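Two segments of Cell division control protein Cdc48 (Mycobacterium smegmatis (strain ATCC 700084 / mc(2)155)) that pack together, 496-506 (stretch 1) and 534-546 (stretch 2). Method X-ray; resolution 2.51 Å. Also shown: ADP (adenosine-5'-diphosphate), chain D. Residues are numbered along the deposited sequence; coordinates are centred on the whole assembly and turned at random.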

ATOM      1  N   ALA A 496     -14.555 -20.845   3.852  1.00 34.44           N
ATOM      2  CA  ALA A 496     -15.123 -20.436   5.133  1.00 32.67           C
ATOM      3  C   ALA A 496     -15.071 -18.924   5.323  1.00 30.66           C
ATOM      4  O   ALA A 496     -16.038 -18.320   5.777  1.00 29.58           O
ATOM      5  N   LEU A 497     -13.939 -18.319   4.976  1.00 29.86           N
ATOM      6  CA  LEU A 497     -13.764 -16.879   5.141  1.00 27.29           C
ATOM      7  C   LEU A 497     -14.621 -16.084   4.162  1.00 27.12           C
ATOM      8  O   LEU A 497     -15.189 -15.053   4.522  1.00 27.03           O
ATOM      9  N   THR A 498     -14.701 -16.562   2.923  1.00 26.64           N
ATOM     10  CA  THR A 498     -15.550 -15.940   1.914  1.00 27.29           C
ATOM     11  C   THR A 498     -16.990 -15.888   2.405  1.00 27.84           C
ATOM     12  O   THR A 498     -17.657 -14.861   2.288  1.00 28.93           O
ATOM     13  N   GLU A 499     -17.456 -16.992   2.977  1.00 29.96           N
ATOM     14  CA  GLU A 499     -18.840 -17.085   3.431  1.00 34.19           C
ATOM     15  C   GLU A 499     -19.083 -16.335   4.738  1.00 35.66           C
ATOM     16  O   GLU A 499     -20.164 -15.783   4.950  1.00 38.25           O
ATOM     17  N   ALA A 500     -18.079 -16.306   5.606  1.00 33.44           N
ATOM     18  CA  ALA A 500     -18.222 -15.662   6.909  1.00 33.33           C
ATOM     19  C   ALA A 500     -17.947 -14.160   6.863  1.00 32.87           C
ATOM     20  O   ALA A 500     -18.469 -13.403   7.680  1.00 32.05           O
ATOM     21  N   VAL A 501     -17.135 -13.730   5.904  1.00 32.54           N
ATOM     22  CA  VAL A 501     -16.698 -12.339   5.862  1.00 32.29           C
ATOM     23  C   VAL A 501     -17.150 -11.595   4.609  1.00 33.75           C
ATOM     24  O   VAL A 501     -17.833 -10.576   4.702  1.00 35.02           O
ATOM     25  N   LEU A 502     -16.765 -12.099   3.439  1.00 33.02           N
ATOM     26  CA  LEU A 502     -17.060 -11.408   2.184  1.00 33.92           C
ATOM     27  C   LEU A 502     -18.548 -11.384   1.831  1.00 35.51           C
ATOM     28  O   LEU A 502     -19.090 -10.332   1.499  1.00 36.37           O
ATOM     29  N   TRP A 503     -19.198 -12.541   1.899  1.00 35.21           N
ATOM     30  CA  TRP A 503     -20.622 -12.642   1.575  1.00 35.93           C
ATOM     31  C   TRP A 503     -21.529 -11.668   2.347  1.00 37.57           C
ATOM     32  O   TRP A 503     -22.334 -10.972   1.729  1.00 38.88           O
ATOM     33  N   PRO A 504     -21.413 -11.611   3.692  1.00 37.22           N
ATOM     34  CA  PRO A 504     -22.298 -10.671   4.392  1.00 39.46           C
ATOM     35  C   PRO A 504     -22.024  -9.199   4.076  1.00 42.06           C
ATOM     36  O   PRO A 504     -22.973  -8.419   3.983  1.00 44.26           O
ATOM     37  N   LEU A 505     -20.758  -8.827   3.915  1.00 41.16           N
ATOM     38  CA  LEU A 505     -20.407  -7.439   3.621  1.00 41.41           C
ATOM     39  C   LEU A 505     -20.790  -7.035   2.199  1.00 45.39           C
ATOM     40  O   LEU A 505     -21.209  -5.903   1.956  1.00 51.24           O
ATOM     41  N   GLN A 506     -20.648  -7.966   1.263  1.00 43.43           N
ATOM     42  CA  GLN A 506     -20.958  -7.697  -0.138  1.00 45.71           C
ATOM     43  C   GLN A 506     -22.456  -7.772  -0.439  1.00 49.71           C
ATOM     44  O   GLN A 506     -22.897  -7.351  -1.508  1.00 51.30           O
ATOM     45  N   PHE A 534      -1.638 -14.779   6.014  1.00 35.64           N
ATOM     46  CA  PHE A 534      -1.483 -14.582   4.578  1.00 35.56           C
ATOM     47  C   PHE A 534      -2.826 -14.526   3.848  1.00 35.08           C
ATOM     48  O   PHE A 534      -3.045 -13.662   3.000  1.00 35.21           O
ATOM     49  N   VAL A 535      -3.722 -15.446   4.186  1.00 31.75           N
ATOM     50  CA  VAL A 535      -5.014 -15.524   3.514  1.00 29.31           C
ATOM     51  C   VAL A 535      -5.935 -14.344   3.863  1.00 30.89           C
ATOM     52  O   VAL A 535      -6.761 -13.935   3.048  1.00 31.55           O
ATOM     53  N   VAL A 536      -5.779 -13.790   5.063  1.00 32.13           N
ATOM     54  CA  VAL A 536      -6.569 -12.636   5.480  1.00 32.00           C
ATOM     55  C   VAL A 536      -6.177 -11.408   4.667  1.00 33.18           C
ATOM     56  O   VAL A 536      -7.028 -10.620   4.261  1.00 34.23           O
ATOM     57  N   ARG A 537      -4.880 -11.256   4.426  1.00 35.26           N
ATOM     58  CA  ARG A 537      -4.379 -10.143   3.629  1.00 36.79           C
ATOM     59  C   ARG A 537      -4.826 -10.260   2.178  1.00 35.73           C
ATOM     60  O   ARG A 537      -5.077  -9.257   1.517  1.00 35.65           O
ATOM     61  N   ALA A 538      -4.923 -11.491   1.687  1.00 36.43           N
ATOM     62  CA  ALA A 538      -5.402 -11.738   0.333  1.00 36.60           C
ATOM     63  C   ALA A 538      -6.891 -11.426   0.254  1.00 39.89           C
ATOM     64  O   ALA A 538      -7.375 -10.867  -0.730  1.00 39.73           O
ATOM     65  N   LEU A 539      -7.606 -11.798   1.310  1.00 42.01           N
ATOM     66  CA  LEU A 539      -9.037 -11.560   1.424  1.00 42.23           C
ATOM     67  C   LEU A 539      -9.325 -10.065   1.476  1.00 40.06           C
ATOM     68  O   LEU A 539     -10.306  -9.582   0.907  1.00 38.40           O
ATOM     69  N   ALA A 540      -8.449  -9.337   2.160  1.00 39.45           N
ATOM     70  CA  ALA A 540      -8.641  -7.912   2.402  1.00 38.87           C
ATOM     71  C   ALA A 540      -8.268  -7.046   1.203  1.00 40.85           C
ATOM     72  O   ALA A 540      -8.189  -5.830   1.325  1.00 45.32           O
ATOM     73  N   SER A 541      -8.035  -7.664   0.051  1.00 36.06           N
ATOM     74  CA  SER A 541      -7.672  -6.914  -1.145  1.00 32.65           C
ATOM     75  C   SER A 541      -8.799  -6.934  -2.158  1.00 29.59           C
ATOM     76  O   SER A 541      -8.621  -6.520  -3.303  1.00 29.42           O
ATOM     77  N   SER A 542      -9.956  -7.427  -1.732  1.00 29.37           N
ATOM     78  CA  SER A 542     -11.112  -7.576  -2.611  1.00 33.59           C
ATOM     79  C   SER A 542     -11.631  -6.244  -3.151  1.00 35.44           C
ATOM     80  O   SER A 542     -12.046  -6.159  -4.307  1.00 38.40           O
ATOM     81  N   GLY A 543     -11.612  -5.214  -2.310  1.00 32.13           N
ATOM     82  CA  GLY A 543     -12.147  -3.913  -2.675  1.00 31.54           C
ATOM     83  C   GLY A 543     -13.504  -3.691  -2.041  1.00 31.63           C
ATOM     84  O   GLY A 543     -14.055  -4.615  -1.443  1.00 29.52           O
ATOM     85  N   ARG A 544     -14.034  -2.472  -2.170  1.00 36.81           N
ATOM     86  CA  ARG A 544     -15.350  -2.097  -1.631  1.00 39.48           C
ATOM     87  C   ARG A 544     -15.510  -2.554  -0.181  1.00 40.33           C
ATOM     88  O   ARG A 544     -16.554  -3.066   0.223  1.00 44.61           O
ATOM     89  N   LEU A 545     -14.450  -2.368   0.591  1.00 38.57           N
ATOM     90  CA  LEU A 545     -14.374  -2.885   1.943  1.00 34.82           C
ATOM     91  C   LEU A 545     -13.163  -2.256   2.616  1.00 29.50           C
ATOM     92  O   LEU A 545     -12.031  -2.593   2.292  1.00 27.00           O
ATOM     93  N   SER A 546     -13.391  -1.327   3.535  1.00 30.22           N
ATOM     94  CA  SER A 546     -12.280  -0.674   4.216  1.00 30.05           C
ATOM     95  C   SER A 546     -11.658  -1.611   5.249  1.00 29.54           C
ATOM     96  O   SER A 546     -12.363  -2.241   6.036  1.00 32.21           O
TER

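How does the contact begin at the start of stretch 2? Phe 534 takes no part in it: its backbone N donates a hydrogen bond to O2A of ADP at 2.7 Å, and its ring, with chi1 t, carries the ADP atom C3' over one face. One residue on, Val 535 (chi1 p) points toward stretch 1, and its CG1 meets CD1 of Leu 497 at 3.9 Å. Leu 497, rotamer m,t, also points across the gap.

What fills the space between the helices, whose axes approach no closer than 11.3 Å? Leu 539, with chi1 t and chi2 p, points toward stretch 1 and loses more area to the contact than any other residue. Its CD2 lies 4.1 Å from CB of Leu 497 and 4.0 Å from CG1 of Val 501 (chi1 t), while its CD1 reaches CD1 of Leu 502 at 3.6 Å. Leu 502 (m,t) sets out sideways, yet its end comes nearer and reaches this cluster.

How does a serine fit beside these leucines? The chain turns from Leu 539 to Ser 542, and Ser 542 (chi1 m) folds its hydroxyl back, OG donating to O of Leu 539 at 2.7 Å. With that polar need met, OG can sit 3.6 Å from CD1 of Leu 502.

What closes the far end? No direct hydrogen bond crosses the interface, but one water bridges it, accepting from NE2 of Gln 506 at 2.7 Å and donating to O of Gly 543 at 2.8 Å. Beyond exposed Arg 544, Leu 545 (t,p) points inward again. Its CD2 lies 4.1 Å from CD2 of Leu 502, and its CD1 meets CD1 of Leu 505 (m,t) at 3.5 Å, extending the apolar seam past the turn.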

ATOM      1  CB  ALA A 496     -14.413 -21.140   6.282  1.00 31.53           C
ATOM      2  CB  LEU A 497     -12.290 -16.487   5.001  1.00 26.23           C
ATOM      3  CG  LEU A 497     -11.361 -16.946   6.127  1.00 27.70           C
ATOM      4  CD1 LEU A 497      -9.980 -16.322   5.977  1.00 26.74           C
ATOM      5  CD2 LEU A 497     -11.961 -16.618   7.487  1.00 28.14           C
ATOM      6  CB  THR A 498     -15.499 -16.704   0.573  1.00 29.69           C
ATOM      7  OG1 THR A 498     -14.194 -16.581  -0.003  1.00 30.93           O
ATOM      8  CG2 THR A 498     -16.513 -16.141  -0.400  1.00 31.01           C
ATOM      9  CB  GLU A 499     -19.264 -18.551   3.559  1.00 37.00           C
ATOM     10  CG  GLU A 499     -19.172 -19.320   2.246  1.00 40.74           C
ATOM     11  CD  GLU A 499     -19.793 -20.705   2.314  1.00 43.50           C
ATOM     12  OE1 GLU A 499     -20.358 -21.059   3.371  1.00 45.55           O
ATOM     13  OE2 GLU A 499     -19.712 -21.437   1.304  1.00 42.54           O
ATOM     14  CB  ALA A 500     -17.321 -16.335   7.937  1.00 33.54           C
ATOM     15  CB  VAL A 501     -15.163 -12.229   6.001  1.00 31.16           C
ATOM     16  CG1 VAL A 501     -14.712 -10.787   5.827  1.00 31.00           C
ATOM     17  CG2 VAL A 501     -14.713 -12.784   7.344  1.00 29.49           C
ATOM     18  CB  LEU A 502     -16.249 -11.999   1.030  1.00 33.14           C
ATOM     19  CG  LEU A 502     -14.749 -11.711   1.087  1.00 34.65           C
ATOM     20  CD1 LEU A 502     -14.078 -12.098  -0.226  1.00 35.75           C
ATOM     21  CD2 LEU A 502     -14.494 -10.249   1.415  1.00 34.25           C
ATOM     22  CB  TRP A 503     -21.122 -14.085   1.726  1.00 33.87           C
ATOM     23  CG  TRP A 503     -20.769 -14.976   0.581  1.00 35.31           C
ATOM     24  CD1 TRP A 503     -20.005 -14.658  -0.505  1.00 36.11           C
ATOM     25  CD2 TRP A 503     -21.176 -16.338   0.401  1.00 34.48           C
ATOM     26  NE1 TRP A 503     -19.908 -15.739  -1.347  1.00 36.96           N
ATOM     27  CE2 TRP A 503     -20.620 -16.783  -0.815  1.00 35.62           C
ATOM     28  CE3 TRP A 503     -21.955 -17.224   1.154  1.00 34.79           C
ATOM     29  CZ2 TRP A 503     -20.817 -18.074  -1.296  1.00 36.77           C
ATOM     30  CZ3 TRP A 503     -22.152 -18.504   0.674  1.00 36.87           C
ATOM     31  CH2 TRP A 503     -21.582 -18.919  -0.538  1.00 37.69           C
ATOM     32  CB  PRO A 504     -22.025 -10.965   5.873  1.00 36.57           C
ATOM     33  CG  PRO A 504     -20.705 -11.642   5.899  1.00 35.32           C
ATOM     34  CD  PRO A 504     -20.640 -12.435   4.640  1.00 34.21           C
ATOM     35  CB  LEU A 505     -18.914  -7.201   3.850  1.00 38.74           C
ATOM     36  CG  LEU A 505     -18.444  -7.335   5.298  1.00 38.59           C
ATOM     37  CD1 LEU A 505     -16.933  -7.444   5.368  1.00 38.37           C
ATOM     38  CD2 LEU A 505     -18.934  -6.164   6.130  1.00 39.61           C
ATOM     39  CB  GLN A 506     -20.191  -8.660  -1.048  1.00 44.13           C
ATOM     40  CG  GLN A 506     -18.699  -8.391  -1.119  1.00 44.64           C
ATOM     41  CD  GLN A 506     -17.945  -9.495  -1.834  1.00 47.14           C
ATOM     42  OE1 GLN A 506     -18.493 -10.564  -2.105  1.00 50.16           O
ATOM     43  NE2 GLN A 506     -16.679  -9.241  -2.143  1.00 46.71           N
ATOM     44  CB  PHE A 534      -0.614 -15.702   3.997  1.00 35.77           C
ATOM     45  CG  PHE A 534      -0.154 -15.450   2.592  1.00 33.75           C
ATOM     46  CD1 PHE A 534       0.412 -14.238   2.240  1.00 32.98           C
ATOM     47  CD2 PHE A 534      -0.262 -16.436   1.629  1.00 33.58           C
ATOM     48  CE1 PHE A 534       0.846 -14.007   0.948  1.00 32.26           C
ATOM     49  CE2 PHE A 534       0.169 -16.212   0.337  1.00 33.87           C
ATOM     50  CZ  PHE A 534       0.721 -14.993  -0.004  1.00 32.37           C
ATOM     51  CB  VAL A 535      -5.716 -16.875   3.785  1.00 27.97           C
ATOM     52  CG1 VAL A 535      -6.253 -16.938   5.209  1.00 28.00           C
ATOM     53  CG2 VAL A 535      -6.825 -17.106   2.775  1.00 28.93           C
ATOM     54  CB  VAL A 536      -6.388 -12.335   6.981  1.00 32.06           C
ATOM     55  CG1 VAL A 536      -7.096 -11.047   7.361  1.00 33.80           C
ATOM     56  CG2 VAL A 536      -6.918 -13.477   7.811  1.00 30.38           C
ATOM     57  CB  ARG A 537      -2.854 -10.065   3.716  1.00 39.08           C
ATOM     58  CG  ARG A 537      -2.346  -9.517   5.040  1.00 42.68           C
ATOM     59  CD  ARG A 537      -0.856  -9.733   5.183  1.00 45.65           C
ATOM     60  NE  ARG A 537      -0.305  -9.123   6.391  1.00 48.09           N
ATOM     61  CZ  ARG A 537       0.929  -9.345   6.833  1.00 49.53           C
ATOM     62  NH1 ARG A 537       1.365  -8.751   7.936  1.00 49.48           N
ATOM     63  NH2 ARG A 537       1.730 -10.167   6.166  1.00 49.41           N
ATOM     64  CB  ALA A 538      -5.143 -13.179  -0.061  1.00 33.18           C
ATOM     65  CB  LEU A 539      -9.556 -12.217   2.701  1.00 44.72           C
ATOM     66  CG  LEU A 539     -11.065 -12.362   2.868  1.00 48.28           C
ATOM     67  CD1 LEU A 539     -11.575 -13.521   2.014  1.00 50.90           C
ATOM     68  CD2 LEU A 539     -11.415 -12.561   4.336  1.00 47.67           C
ATOM     69  CB  ALA A 540      -7.847  -7.480   3.627  1.00 36.65           C
ATOM     70  CB  SER A 541      -6.411  -7.495  -1.777  1.00 34.50           C
ATOM     71  OG  SER A 541      -5.346  -7.512  -0.846  1.00 38.13           O
ATOM     72  CB  SER A 542     -12.236  -8.309  -1.876  1.00 36.16           C
ATOM     73  OG  SER A 542     -11.790  -9.557  -1.375  1.00 38.00           O
ATOM     74  CB  ARG A 544     -16.478  -2.651  -2.511  1.00 42.29           C
ATOM     75  CG  ARG A 544     -17.834  -1.976  -2.306  1.00 45.92           C
ATOM     76  CD  ARG A 544     -18.842  -2.423  -3.348  1.00 49.68           C
ATOM     77  NE  ARG A 544     -18.478  -1.966  -4.689  1.00 53.22           N
ATOM     78  CZ  ARG A 544     -18.805  -0.777  -5.191  1.00 54.53           C
ATOM     79  NH1 ARG A 544     -18.432  -0.444  -6.420  1.00 53.11           N
ATOM     80  NH2 ARG A 544     -19.507   0.081  -4.462  1.00 55.97           N
ATOM     81  CB  LEU A 545     -14.224  -4.407   1.904  1.00 36.79           C
ATOM     82  CG  LEU A 545     -13.750  -5.087   3.188  1.00 39.89           C
ATOM     83  CD1 LEU A 545     -14.778  -4.895   4.285  1.00 42.30           C
ATOM     84  CD2 LEU A 545     -13.458  -6.560   2.958  1.00 39.93           C
ATOM     85  CB  SER A 546     -12.723   0.647   4.853  1.00 28.59           C
ATOM     86  OG  SER A 546     -13.796   0.454   5.757  1.00 28.25           O
TER
HETATM   87  PB  ADP D 902       1.911 -17.153  10.617  1.00 91.17           P
HETATM   88  O1B ADP D 902       3.328 -17.667  10.696  1.00 91.27           O
HETATM   89  O2B ADP D 902       1.645 -16.006  11.560  1.00 92.74           O
HETATM   90  O3B ADP D 902       0.856 -18.236  10.645  1.00 90.61           O
HETATM   91  PA  ADP D 902       1.354 -17.207   7.804  1.00 62.78           P
HETATM   92  O1A ADP D 902       0.992 -18.638   8.120  1.00 63.83           O
HETATM   93  O2A ADP D 902       0.355 -16.307   7.129  1.00 61.50           O
HETATM   94  O3A ADP D 902       1.842 -16.468   9.153  1.00 90.60           O
HETATM   95  O5' ADP D 902       2.654 -17.236   6.855  1.00 76.32           O
HETATM   96  C5' ADP D 902       3.171 -16.043   6.270  1.00 74.70           C
HETATM   97  C4' ADP D 902       4.013 -16.413   5.052  1.00 70.88           C
HETATM   98  O4' ADP D 902       3.884 -17.806   4.748  1.00 67.81           O
HETATM   99  C3' ADP D 902       3.567 -15.649   3.817  1.00 69.14           C
HETATM  100  O3' ADP D 902       4.459 -14.567   3.539  1.00 69.91           O
HETATM  101  C2' ADP D 902       3.586 -16.659   2.687  1.00 67.74           C
HETATM  102  O2' ADP D 902       4.687 -16.401   1.809  1.00 69.10           O
HETATM  103  C1' ADP D 902       3.757 -18.023   3.338  1.00 65.02           C
HETATM  104  N9  ADP D 902       2.535 -18.816   3.067  1.00 60.22           N
HETATM  105  C8  ADP D 902       1.679 -19.268   4.003  1.00 59.73           C
HETATM  106  N7  ADP D 902       0.653 -19.956   3.442  1.00 57.85           N
HETATM  107  C5  ADP D 902       0.846 -19.951   2.112  1.00 56.04           C
HETATM  108  C6  ADP D 902       0.134 -20.498   0.934  1.00 52.91           C
HETATM  109  N6  ADP D 902      -1.013 -21.201   1.082  1.00 51.85           N
HETATM  110  N1  ADP D 902       0.668 -20.270  -0.286  1.00 50.45           N
HETATM  111  C2  ADP D 902       1.807 -19.567  -0.434  1.00 54.42           C
HETATM  112  N3  ADP D 902       2.508 -19.042   0.589  1.00 56.07           N
HETATM  113  C4  ADP D 902       2.087 -19.198   1.867  1.00 57.39           C
HETATM  114  O   HOH W   1     -15.726  -6.753  -1.933  1.00 34.39           O